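Long-range contacts in pyridoxamine 5'-phosphate oxidase-related, FMN-binding protein (Mycobacterium smegmatis, PDB 6ECI), which binds flavin-adenine dinucleotide and, as an FAD-sequestering protein, probably helps mycobacteria withstand hypoxic and oxidative stress: residues Thr45-Thr50 and Lys111-Val117; Asn38-Asn43 and Glu97-Leu103; Val19-Val25 and Val65-Asp71. One frame throughout, in Å; residues are numbered along the deposited sequence. Where two conformers were deposited one is given.

In the fold
Contacts 1 and 3 are strand pairs of the curled antiparallel sheet of the flavin-binding fold; contact 2 packs a helix end and loop on it. Contact 3, joining strands 21-28 and 64-72, is buried in the middle of the chain, and its charges are partly paired across the dimer interface. Contact 1 pairs strands 46-49 and 114-119 and is partly buried, with a poorly ordered approach at K111 and T112. Contact 2, also partly buried, is looser, held by one side-chain hydrogen bond and apolar packing. Contacts 1 and 2 adjoin through L47 N and V40 O and both touch FAD; V117 and V46 of contact 1 meet I24 and F67 of contact 3.

Contact 1: Thr45-Thr50 and Lys111-Val117; sequences TVLFRT and KTHWVRV. With FAD (flavin-adenine dinucleotide), chain U.
An edge of the FAD pocket is built by two antiparallel strands, 46-49 and 114-117, whose axes approach to 4.6 Å at 153°. V46-V117 and F48-V115 are hydrogen-bonded pairs; L47-R116 and R49-W114 are non-hydrogen-bonded. F48 N to V115 O, V115 N to F48 O and V117 N to V46 O are each 2.9 Å, V46 N to V117 O is weak at 3.4 Å, and T50 N reaches H113 O at 3.0 Å. On one face F48 (chi1 p) lays its ring over V115, V115 CB 3.9 Å from the F48 ring centroid, a CH-pi contact. On the other, the aliphatic part of R49 covers W114, R49 CG lying 3.7 Å from the six-membered ring centroid, while R49 NH1 donates to K111 O at 3.3 Å. R116 NH1 donates to T45 OG1 at 3.2 Å; T45 OG1 also bonds Q42 O, and R116 NE forms a salt bridge with D94. R49 O accepts from FAD N3 at 2.9 Å, so the flavin N3-H is recognised by a main-chain carbonyl.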
# COMPACT_ATOMS: atom_id res chain seq x y z
N THR B 45 -16.18 5.62 6.59
CA THR B 45 -16.12 4.49 5.68
C THR B 45 -15.16 4.85 4.55
O THR B 45 -14.92 6.03 4.27
CB THR B 45 -17.49 4.11 5.09
OG1 THR B 45 -17.90 5.09 4.13
CG2 THR B 45 -18.54 3.99 6.18
N VAL B 46 -14.62 3.82 3.90
CA VAL B 46 -13.66 3.99 2.82
C VAL B 46 -14.37 3.61 1.53
O VAL B 46 -14.55 2.42 1.24
CB VAL B 46 -12.39 3.16 3.05
CG1 VAL B 46 -11.39 3.39 1.92
CG2 VAL B 46 -11.77 3.49 4.39
N LEU B 47 -14.76 4.61 0.75
CA LEU B 47 -15.52 4.39 -0.48
C LEU B 47 -14.59 4.31 -1.68
O LEU B 47 -13.65 5.10 -1.80
CB LEU B 47 -16.53 5.52 -0.69
CG LEU B 47 -17.28 5.49 -2.02
CD1 LEU B 47 -18.22 4.29 -2.10
CD2 LEU B 47 -18.03 6.78 -2.23
N PHE B 48 -14.86 3.36 -2.56
CA PHE B 48 -14.13 3.27 -3.82
C PHE B 48 -15.01 2.58 -4.86
O PHE B 48 -16.03 1.97 -4.54
CB PHE B 48 -12.80 2.52 -3.66
CG PHE B 48 -12.95 1.08 -3.26
CD1 PHE B 48 -13.21 0.72 -1.95
CD2 PHE B 48 -12.79 0.07 -4.20
CE1 PHE B 48 -13.33 -0.61 -1.58
CE2 PHE B 48 -12.91 -1.26 -3.85
CZ PHE B 48 -13.18 -1.60 -2.53
N ARG B 49 -14.60 2.71 -6.12
CA ARG B 49 -15.26 2.06 -7.23
C ARG B 49 -14.43 0.88 -7.70
O ARG B 49 -13.20 0.88 -7.61
CB ARG B 49 -15.50 3.03 -8.39
CG ARG B 49 -16.84 3.75 -8.28
CD ARG B 49 -17.00 4.88 -9.29
NE ARG B 49 -16.05 4.85 -10.40
CZ ARG B 49 -16.28 4.22 -11.55
NH1 ARG B 49 -17.42 3.57 -11.74
NH2 ARG B 49 -15.36 4.25 -12.51
N THR B 50 -15.11 -0.14 -8.21
CA THR B 50 -14.48 -1.38 -8.63
C THR B 50 -14.78 -1.62 -10.10
O THR B 50 -15.88 -1.29 -10.59
CB THR B 50 -14.96 -2.55 -7.76
OG1 THR B 50 -13.85 -3.13 -7.07
CG2 THR B 50 -15.68 -3.61 -8.58
N LYS B 111 -20.37 1.78 -16.27
CA LYS B 111 -20.62 0.71 -15.31
C LYS B 111 -20.12 1.14 -13.94
O LYS B 111 -18.97 1.57 -13.79
CB LYS B 111 -19.94 -0.57 -15.77
CG LYS B 111 -19.34 -1.49 -14.71
CD LYS B 111 -20.41 -2.20 -13.92
CE LYS B 111 -21.26 -3.03 -14.85
NZ LYS B 111 -20.63 -4.21 -15.44
N THR B 112 -20.99 1.06 -12.96
CA THR B 112 -20.63 1.45 -11.61
C THR B 112 -20.71 0.24 -10.69
O THR B 112 -21.55 -0.65 -10.89
CB THR B 112 -21.52 2.61 -11.12
OG1 THR B 112 -20.84 3.34 -10.08
CG2 THR B 112 -22.88 2.13 -10.63
N HIS B 113 -19.80 0.18 -9.73
CA HIS B 113 -19.80 -0.86 -8.70
C HIS B 113 -19.17 -0.22 -7.47
O HIS B 113 -17.96 -0.30 -7.27
CB HIS B 113 -19.04 -2.11 -9.15
CG HIS B 113 -19.30 -3.30 -8.29
ND1 HIS B 113 -18.97 -4.59 -8.66
CD2 HIS B 113 -19.89 -3.41 -7.07
CE1 HIS B 113 -19.33 -5.43 -7.71
NE2 HIS B 113 -19.89 -4.74 -6.73
N TRP B 114 -20.01 0.41 -6.65
CA TRP B 114 -19.55 1.09 -5.46
C TRP B 114 -19.31 0.09 -4.34
O TRP B 114 -20.15 -0.77 -4.07
CB TRP B 114 -20.56 2.14 -5.01
CG TRP B 114 -20.84 3.21 -6.01
CD1 TRP B 114 -21.87 3.25 -6.90
CD2 TRP B 114 -20.07 4.40 -6.23
NE1 TRP B 114 -21.80 4.39 -7.66
CE2 TRP B 114 -20.70 5.11 -7.27
CE3 TRP B 114 -18.91 4.92 -5.65
CZ2 TRP B 114 -20.21 6.33 -7.74
CZ3 TRP B 114 -18.43 6.13 -6.12
CH2 TRP B 114 -19.07 6.82 -7.15
N VAL B 115 -18.16 0.20 -3.68
CA VAL B 115 -17.81 -0.64 -2.54
C VAL B 115 -17.36 0.26 -1.40
O VAL B 115 -16.72 1.30 -1.63
CB VAL B 115 -16.70 -1.65 -2.91
CG1 VAL B 115 -16.45 -2.62 -1.76
CG2 VAL B 115 -17.05 -2.40 -4.18
N ARG B 116 -17.70 -0.12 -0.18
CA ARG B 116 -17.25 0.57 1.02
C ARG B 116 -16.54 -0.41 1.94
O ARG B 116 -17.00 -1.54 2.12
CB ARG B 116 -18.41 1.22 1.79
CG ARG B 116 -19.04 2.43 1.13
CD ARG B 116 -20.06 3.06 2.06
NE ARG B 116 -21.00 3.93 1.36
CZ ARG B 116 -20.80 5.22 1.12
NH1 ARG B 116 -19.68 5.81 1.52
NH2 ARG B 116 -21.71 5.92 0.47
N VAL B 117 -15.43 0.03 2.52
CA VAL B 117 -14.77 -0.73 3.58
C VAL B 117 -15.38 -0.27 4.90
O VAL B 117 -15.10 0.84 5.37
CB VAL B 117 -13.25 -0.53 3.56
CG1 VAL B 117 -12.61 -1.30 4.70
CG2 VAL B 117 -12.68 -0.97 2.23
PA FAD U . -4.85 -9.86 -12.33
O1A FAD U . -4.79 -10.10 -13.79
O2A FAD U . -5.75 -10.82 -11.54
O5B FAD U . -3.41 -9.84 -11.68
C5B FAD U . -2.43 -10.85 -11.98
C4B FAD U . -1.13 -10.43 -11.34
O4B FAD U . -0.78 -9.11 -11.80
C3B FAD U . -1.16 -10.32 -9.82
O3B FAD U . -0.92 -11.58 -9.20
C2B FAD U . -0.03 -9.32 -9.54
O2B FAD U . 1.25 -9.93 -9.40
C1B FAD U . -0.08 -8.41 -10.78
N9A FAD U . -0.76 -7.15 -10.54
C8A FAD U . -2.11 -6.92 -10.51
N7A FAD U . -2.45 -5.69 -10.25
C5A FAD U . -1.22 -5.05 -10.07
C6A FAD U . -0.89 -3.71 -9.77
N6A FAD U . -1.78 -2.74 -9.58
N1A FAD U . 0.43 -3.41 -9.68
C2A FAD U . 1.33 -4.38 -9.87
N3A FAD U . 1.13 -5.66 -10.16
C4A FAD U . -0.18 -5.94 -10.25
N1 FAD U . -8.97 -0.83 -9.65
C2 FAD U . -10.24 -0.57 -9.22
O2 FAD U . -11.14 -1.41 -9.33
N3 FAD U . -10.53 0.66 -8.66
C4 FAD U . -9.64 1.70 -8.47
O4 FAD U . -10.03 2.76 -7.96
C4X FAD U . -8.30 1.41 -8.93
N5 FAD U . -7.39 2.34 -8.79
C5X FAD U . -6.10 2.06 -9.22
C6 FAD U . -5.12 3.04 -9.08
C7 FAD U . -3.81 2.81 -9.50
C7M FAD U . -2.78 3.89 -9.34
C8 FAD U . -3.48 1.57 -10.07
C8M FAD U . -2.07 1.29 -10.54
C9 FAD U . -4.46 0.59 -10.22
C9A FAD U . -5.76 0.83 -9.79
N10 FAD U . -6.77 -0.14 -9.92
C10 FAD U . -8.05 0.12 -9.50
C1' FAD U . -6.48 -1.46 -10.51
C2' FAD U . -6.43 -2.57 -9.47
O2' FAD U . -5.13 -2.65 -8.90
C3' FAD U . -6.78 -3.90 -10.14
O3' FAD U . -7.92 -4.48 -9.52
C4' FAD U . -5.63 -4.90 -10.12
O4' FAD U . -4.69 -4.47 -11.10
C5' FAD U . -6.08 -6.33 -10.34
O5' FAD U . -6.77 -6.42 -11.60
P FAD U . -6.73 -7.73 -12.47
O1P FAD U . -6.63 -7.36 -13.96
O2P FAD U . -7.84 -8.65 -12.14
O3P FAD U . -5.34 -8.38 -12.05

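Contact 2: Asn38-Asn43 and Glu97-Leu103; sequences NFVVQN and EAQRAEL. With FAD (flavin-adenine dinucleotide), chain U.
This is a strand-to-loop packing contact, where the end of strand 31-41 and the turn leading to strand 46-49 meet the C-terminal end of helix 92-99 and the loop that follows it. The 38-41 backbone is extended; N43, at phi/psi 53/57, takes the left-handed conformation that asparagine tolerates well. Opposite, E97 and A98 lie in the last turn of helix 92-99, A101 N is bonded to A98 O at 3.2 Å, and E102 centres an inverse gamma turn that brings L103 back to the strand. The closest CA pair is V40 and L103, 6.4 Å apart. V40 (chi1 m) fits between the two apolar residues of the loop, CG2 lying 3.7 Å from A101 CB and CG1 3.5 Å from L103 CG. Q42 (chi1 m, chi2 t) extends to the helix end, where NE2 donates to E97 O at 2.7 Å; its OE1 accepts from R116, so both ends of the amide are used, which suits glutamine to this buried place. L103 CD2 packs 3.1 Å from N38 OD1, which accepts from L104 N, while N38 ND2 donates to A20 O. The backbone N of N38, whose side chain is held this way, donates to FAD O4 at 3.1 Å, and F129 of the second subunit packs on N38: a flavin site at the dimer interface, as in the pyridoxamine 5'-phosphate oxidase-like FMN-binding fold.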
# COMPACT_ATOMS: atom_id res chain seq x y z
N ASN B 38 -8.23 4.24 -5.90
CA ASN B 38 -8.67 5.60 -5.65
C ASN B 38 -9.86 5.56 -4.70
O ASN B 38 -10.77 4.75 -4.87
CB ASN B 38 -9.03 6.27 -6.98
CG ASN B 38 -9.61 7.66 -6.80
OD1 ASN B 38 -10.50 8.06 -7.55
ND2 ASN B 38 -9.12 8.39 -5.82
N PHE B 39 -9.83 6.42 -3.68
CA PHE B 39 -10.81 6.33 -2.60
C PHE B 39 -11.15 7.72 -2.09
O PHE B 39 -10.40 8.68 -2.27
CB PHE B 39 -10.27 5.49 -1.44
CG PHE B 39 -9.32 6.23 -0.54
CD1 PHE B 39 -7.99 6.38 -0.89
CD2 PHE B 39 -9.77 6.79 0.65
CE1 PHE B 39 -7.11 7.07 -0.06
CE2 PHE B 39 -8.90 7.49 1.47
CZ PHE B 39 -7.56 7.62 1.12
N VAL B 40 -12.32 7.81 -1.43
CA VAL B 40 -12.65 8.93 -0.56
C VAL B 40 -13.26 8.38 0.72
O VAL B 40 -13.74 7.25 0.77
CB VAL B 40 -13.63 9.95 -1.20
CG1 VAL B 40 -13.19 10.32 -2.60
CG2 VAL B 40 -15.04 9.41 -1.21
N VAL B 41 -13.21 9.21 1.76
CA VAL B 41 -13.76 8.86 3.07
C VAL B 41 -15.14 9.47 3.18
O VAL B 41 -15.33 10.66 2.90
CB VAL B 41 -12.84 9.36 4.19
CG1 VAL B 41 -13.45 9.07 5.55
CG2 VAL B 41 -11.46 8.73 4.07
N GLN B 42 -16.11 8.66 3.60
CA GLN B 42 -17.49 9.11 3.79
C GLN B 42 -18.02 8.51 5.09
O GLN B 42 -18.27 7.30 5.14
CB GLN B 42 -18.38 8.71 2.62
CG GLN B 42 -18.26 9.57 1.38
CD GLN B 42 -19.36 9.28 0.38
OE1 GLN B 42 -19.95 8.20 0.40
NE2 GLN B 42 -19.64 10.25 -0.49
N ASN B 43 -18.19 9.34 6.11
CA ASN B 43 -18.79 8.94 7.38
C ASN B 43 -18.09 7.71 7.97
O ASN B 43 -18.71 6.67 8.22
CB ASN B 43 -20.29 8.68 7.22
CG ASN B 43 -21.01 9.84 6.57
OD1 ASN B 43 -21.67 9.67 5.54
ND2 ASN B 43 -20.89 11.03 7.16
N GLU B 97 -25.39 8.74 -1.47
CA GLU B 97 -24.21 9.29 -0.81
C GLU B 97 -22.94 9.00 -1.61
O GLU B 97 -22.03 9.83 -1.67
CB GLU B 97 -24.10 8.73 0.61
CG GLU B 97 -22.87 9.20 1.38
CD GLU B 97 -22.91 10.69 1.69
OE1 GLU B 97 -24.00 11.29 1.63
OE2 GLU B 97 -21.84 11.26 2.01
N ALA B 98 -22.87 7.82 -2.24
CA ALA B 98 -21.68 7.46 -3.00
C ALA B 98 -21.52 8.32 -4.25
O ALA B 98 -20.39 8.58 -4.69
CB ALA B 98 -21.73 5.98 -3.39
N GLN B 99 -22.63 8.79 -4.83
CA GLN B 99 -22.56 9.56 -6.06
C GLN B 99 -22.13 11.00 -5.84
O GLN B 99 -21.69 11.66 -6.79
CB GLN B 99 -23.90 9.51 -6.79
CG GLN B 99 -24.28 8.10 -7.24
CD GLN B 99 -25.70 8.00 -7.76
OE1 GLN B 99 -26.49 8.94 -7.64
NE2 GLN B 99 -26.03 6.85 -8.34
N ARG B 100 -22.24 11.52 -4.61
CA ARG B 100 -21.70 12.83 -4.31
C ARG B 100 -20.20 12.81 -4.02
O ARG B 100 -19.63 13.86 -3.70
CB ARG B 100 -22.42 13.45 -3.10
CG ARG B 100 -23.90 13.17 -3.02
CD ARG B 100 -24.55 13.90 -1.84
NE ARG B 100 -23.64 14.14 -0.72
CZ ARG B 100 -22.97 15.27 -0.52
NH1 ARG B 100 -23.10 16.29 -1.37
NH2 ARG B 100 -22.16 15.39 0.52
N ALA B 101 -19.55 11.65 -4.14
CA ALA B 101 -18.17 11.53 -3.71
C ALA B 101 -17.22 12.21 -4.69
O ALA B 101 -17.43 12.20 -5.91
CB ALA B 101 -17.79 10.06 -3.54
N GLU B 102 -16.14 12.78 -4.16
CA GLU B 102 -15.18 13.52 -4.97
C GLU B 102 -14.05 12.60 -5.45
O GLU B 102 -12.87 12.78 -5.15
CB GLU B 102 -14.62 14.70 -4.18
CG GLU B 102 -15.55 15.92 -4.13
CD GLU B 102 -15.74 16.55 -5.50
OE1 GLU B 102 -16.71 16.19 -6.19
OE2 GLU B 102 -14.93 17.42 -5.87
N LEU B 103 -14.45 11.59 -6.23
CA LEU B 103 -13.54 10.57 -6.73
C LEU B 103 -13.09 10.91 -8.15
O LEU B 103 -13.83 11.49 -8.94
CB LEU B 103 -14.20 9.19 -6.73
CG LEU B 103 -14.03 8.42 -5.41
CD1 LEU B 103 -15.11 7.35 -5.21
CD2 LEU B 103 -12.63 7.83 -5.29
PA FAD U . -4.85 -9.86 -12.33
O1A FAD U . -4.79 -10.10 -13.79
O2A FAD U . -5.75 -10.82 -11.54
O5B FAD U . -3.41 -9.84 -11.68
C5B FAD U . -2.43 -10.85 -11.98
C4B FAD U . -1.13 -10.43 -11.34
O4B FAD U . -0.78 -9.11 -11.80
C3B FAD U . -1.16 -10.32 -9.82
O3B FAD U . -0.92 -11.58 -9.20
C2B FAD U . -0.03 -9.32 -9.54
O2B FAD U . 1.25 -9.93 -9.40
C1B FAD U . -0.08 -8.41 -10.78
N9A FAD U . -0.76 -7.15 -10.54
C8A FAD U . -2.11 -6.92 -10.51
N7A FAD U . -2.45 -5.69 -10.25
C5A FAD U . -1.22 -5.05 -10.07
C6A FAD U . -0.89 -3.71 -9.77
N6A FAD U . -1.78 -2.74 -9.58
N1A FAD U . 0.43 -3.41 -9.68
C2A FAD U . 1.33 -4.38 -9.87
N3A FAD U . 1.13 -5.66 -10.16
C4A FAD U . -0.18 -5.94 -10.25
N1 FAD U . -8.97 -0.83 -9.65
C2 FAD U . -10.24 -0.57 -9.22
O2 FAD U . -11.14 -1.41 -9.33
N3 FAD U . -10.53 0.66 -8.66
C4 FAD U . -9.64 1.70 -8.47
O4 FAD U . -10.03 2.76 -7.96
C4X FAD U . -8.30 1.41 -8.93
N5 FAD U . -7.39 2.34 -8.79
C5X FAD U . -6.10 2.06 -9.22
C6 FAD U . -5.12 3.04 -9.08
C7 FAD U . -3.81 2.81 -9.50
C7M FAD U . -2.78 3.89 -9.34
C8 FAD U . -3.48 1.57 -10.07
C8M FAD U . -2.07 1.29 -10.54
C9 FAD U . -4.46 0.59 -10.22
C9A FAD U . -5.76 0.83 -9.79
N10 FAD U . -6.77 -0.14 -9.92
C10 FAD U . -8.05 0.12 -9.50
C1' FAD U . -6.48 -1.46 -10.51
C2' FAD U . -6.43 -2.57 -9.47
O2' FAD U . -5.13 -2.65 -8.90
C3' FAD U . -6.78 -3.90 -10.14
O3' FAD U . -7.92 -4.48 -9.52
C4' FAD U . -5.63 -4.90 -10.12
O4' FAD U . -4.69 -4.47 -11.10
C5' FAD U . -6.08 -6.33 -10.34
O5' FAD U . -6.77 -6.42 -11.60
P FAD U . -6.73 -7.73 -12.47
O1P FAD U . -6.63 -7.36 -13.96
O2P FAD U . -7.84 -8.65 -12.14
O3P FAD U . -5.34 -8.38 -12.05

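Contact 3: Val19-Val25 and Val65-Asp71; sequences VALGRIV and VLFEADD
R23 stretches across E68 and on toward D70, with NE donating to E68 OE1 at 3.1 Å in a salt bridge. A long ion pair, R23 NH2 to D70 OD1 at 3.8 Å, is charge alone and less surely placed. R23 also pairs with D70 of the second subunit, and D70 with R23 of that subunit. Water 1 accepts from R23 NH2 and D70 N, each at 2.7 Å, and donates to L21 O at 2.9 Å, filling the gap where the strands part. Beneath this network lie neighbouring antiparallel strands of the curled sheet of the flavin-binding fold, axes 4.5 Å apart at 162°. R23-E68 and V25-L66 are hydrogen-bonded pairs: R23 N to E68 O 2.9 Å, E68 N to R23 O 3.0 Å, V25 N to L66 O 2.7 Å and L66 N to V25 O 2.8 Å. I24-F67 between them is non-hydrogen-bonded, on the other face, where I24 CD1 meets the F67 ring edge, 4.2 Å from F67 CD1. At G22 a CB would clash with F67 CZ and E68 O, so glycine lets its CA come to 3.3 Å from E68 O. V19 (chi1 m) closes the end, CG2 4.0 Å from A69 CB.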
# COMPACT_ATOMS: atom_id res chain seq x y z
N VAL B 19 -5.29 12.49 1.13
CA VAL B 19 -4.67 11.79 0.00
C VAL B 19 -5.75 11.00 -0.74
O VAL B 19 -6.73 10.55 -0.14
CB VAL B 19 -3.52 10.86 0.45
CG1 VAL B 19 -2.46 11.65 1.21
CG2 VAL B 19 -4.05 9.70 1.31
N ALA B 20 -5.55 10.82 -2.05
CA ALA B 20 -6.56 10.19 -2.90
C ALA B 20 -6.23 8.76 -3.29
O ALA B 20 -7.06 8.10 -3.93
CB ALA B 20 -6.76 11.02 -4.18
N LEU B 21 -5.05 8.24 -2.93
CA LEU B 21 -4.61 6.92 -3.36
C LEU B 21 -4.29 6.07 -2.14
O LEU B 21 -3.47 6.46 -1.30
CB LEU B 21 -3.40 7.04 -4.28
CG LEU B 21 -3.03 5.78 -5.06
CD1 LEU B 21 -4.14 5.41 -6.03
CD2 LEU B 21 -1.72 5.98 -5.81
N GLY B 22 -4.94 4.91 -2.05
CA GLY B 22 -4.70 3.96 -0.98
C GLY B 22 -4.62 2.55 -1.53
O GLY B 22 -4.62 2.36 -2.75
N ARG B 23 -4.58 1.55 -0.65
CA ARG B 23 -4.35 0.18 -1.09
C ARG B 23 -5.21 -0.79 -0.29
O ARG B 23 -5.21 -0.75 0.95
CB ARG B 23 -2.88 -0.19 -0.95
CG ARG B 23 -1.97 0.59 -1.88
CD ARG B 23 -0.70 1.04 -1.18
NE ARG B 23 -0.92 2.16 -0.28
CZ ARG B 23 -0.77 3.43 -0.61
NH1 ARG B 23 -0.42 3.76 -1.85
NH2 ARG B 23 -0.98 4.38 0.29
N ILE B 24 -5.95 -1.64 -1.00
CA ILE B 24 -6.67 -2.76 -0.39
C ILE B 24 -5.73 -3.95 -0.33
O ILE B 24 -5.07 -4.29 -1.32
CB ILE B 24 -7.93 -3.10 -1.20
CG1 ILE B 24 -8.98 -2.00 -1.07
CG2 ILE B 24 -8.51 -4.43 -0.74
CD1 ILE B 24 -9.80 -2.06 0.20
N VAL B 25 -5.65 -4.59 0.84
CA VAL B 25 -4.83 -5.78 1.03
C VAL B 25 -5.75 -6.93 1.40
O VAL B 25 -6.46 -6.86 2.42
CB VAL B 25 -3.75 -5.56 2.11
CG1 VAL B 25 -3.00 -6.85 2.39
CG2 VAL B 25 -2.78 -4.47 1.68
N VAL B 65 -10.70 -7.26 4.71
CA VAL B 65 -9.65 -6.60 3.96
C VAL B 65 -8.91 -5.62 4.85
O VAL B 65 -9.43 -5.14 5.86
CB VAL B 65 -10.19 -5.86 2.71
CG1 VAL B 65 -10.93 -6.82 1.79
CG2 VAL B 65 -11.08 -4.70 3.13
N LEU B 66 -7.67 -5.34 4.46
CA LEU B 66 -6.91 -4.22 5.00
C LEU B 66 -6.97 -3.05 4.03
O LEU B 66 -6.91 -3.23 2.82
CB LEU B 66 -5.45 -4.62 5.23
CG LEU B 66 -5.13 -5.42 6.49
CD1 LEU B 66 -3.68 -5.85 6.50
CD2 LEU B 66 -5.45 -4.58 7.69
N PHE B 67 -7.12 -1.85 4.58
CA PHE B 67 -6.98 -0.63 3.80
C PHE B 67 -5.89 0.23 4.42
O PHE B 67 -5.89 0.44 5.64
CB PHE B 67 -8.28 0.17 3.72
CG PHE B 67 -8.12 1.49 3.02
CD1 PHE B 67 -8.11 1.55 1.63
CD2 PHE B 67 -7.96 2.66 3.74
CE1 PHE B 67 -7.96 2.76 0.98
CE2 PHE B 67 -7.81 3.87 3.09
CZ PHE B 67 -7.80 3.92 1.71
N GLU B 68 -4.99 0.74 3.59
CA GLU B 68 -3.91 1.58 4.08
C GLU B 68 -3.71 2.75 3.14
O GLU B 68 -3.93 2.65 1.93
CB GLU B 68 -2.61 0.78 4.23
CG GLU B 68 -1.52 1.50 5.00
CD GLU B 68 -0.59 2.28 4.10
OE1 GLU B 68 -0.68 2.12 2.86
OE2 GLU B 68 0.24 3.05 4.63
N ALA B 69 -3.31 3.88 3.72
CA ALA B 69 -2.91 5.07 2.99
C ALA B 69 -1.94 5.84 3.87
O ALA B 69 -2.00 5.76 5.10
CB ALA B 69 -4.12 5.93 2.61
N ASP B 70 -1.02 6.56 3.23
CA ASP B 70 0.03 7.25 3.97
C ASP B 70 0.46 8.49 3.20
O ASP B 70 -0.01 8.75 2.09
CB ASP B 70 1.22 6.32 4.24
CG ASP B 70 1.72 5.63 2.99
OD1 ASP B 70 1.90 6.31 1.96
OD2 ASP B 70 1.96 4.40 3.04
N ASP B 71 1.36 9.26 3.81
CA ASP B 71 1.96 10.44 3.20
C ASP B 71 3.14 10.85 4.07
O ASP B 71 3.28 10.41 5.21
CB ASP B 71 0.95 11.59 3.06
CG ASP B 71 1.37 12.60 2.02
OD1 ASP B 71 1.81 12.18 0.92
OD2 ASP B 71 1.27 13.81 2.29
O HOH W 1 -1.31 7.02 0.62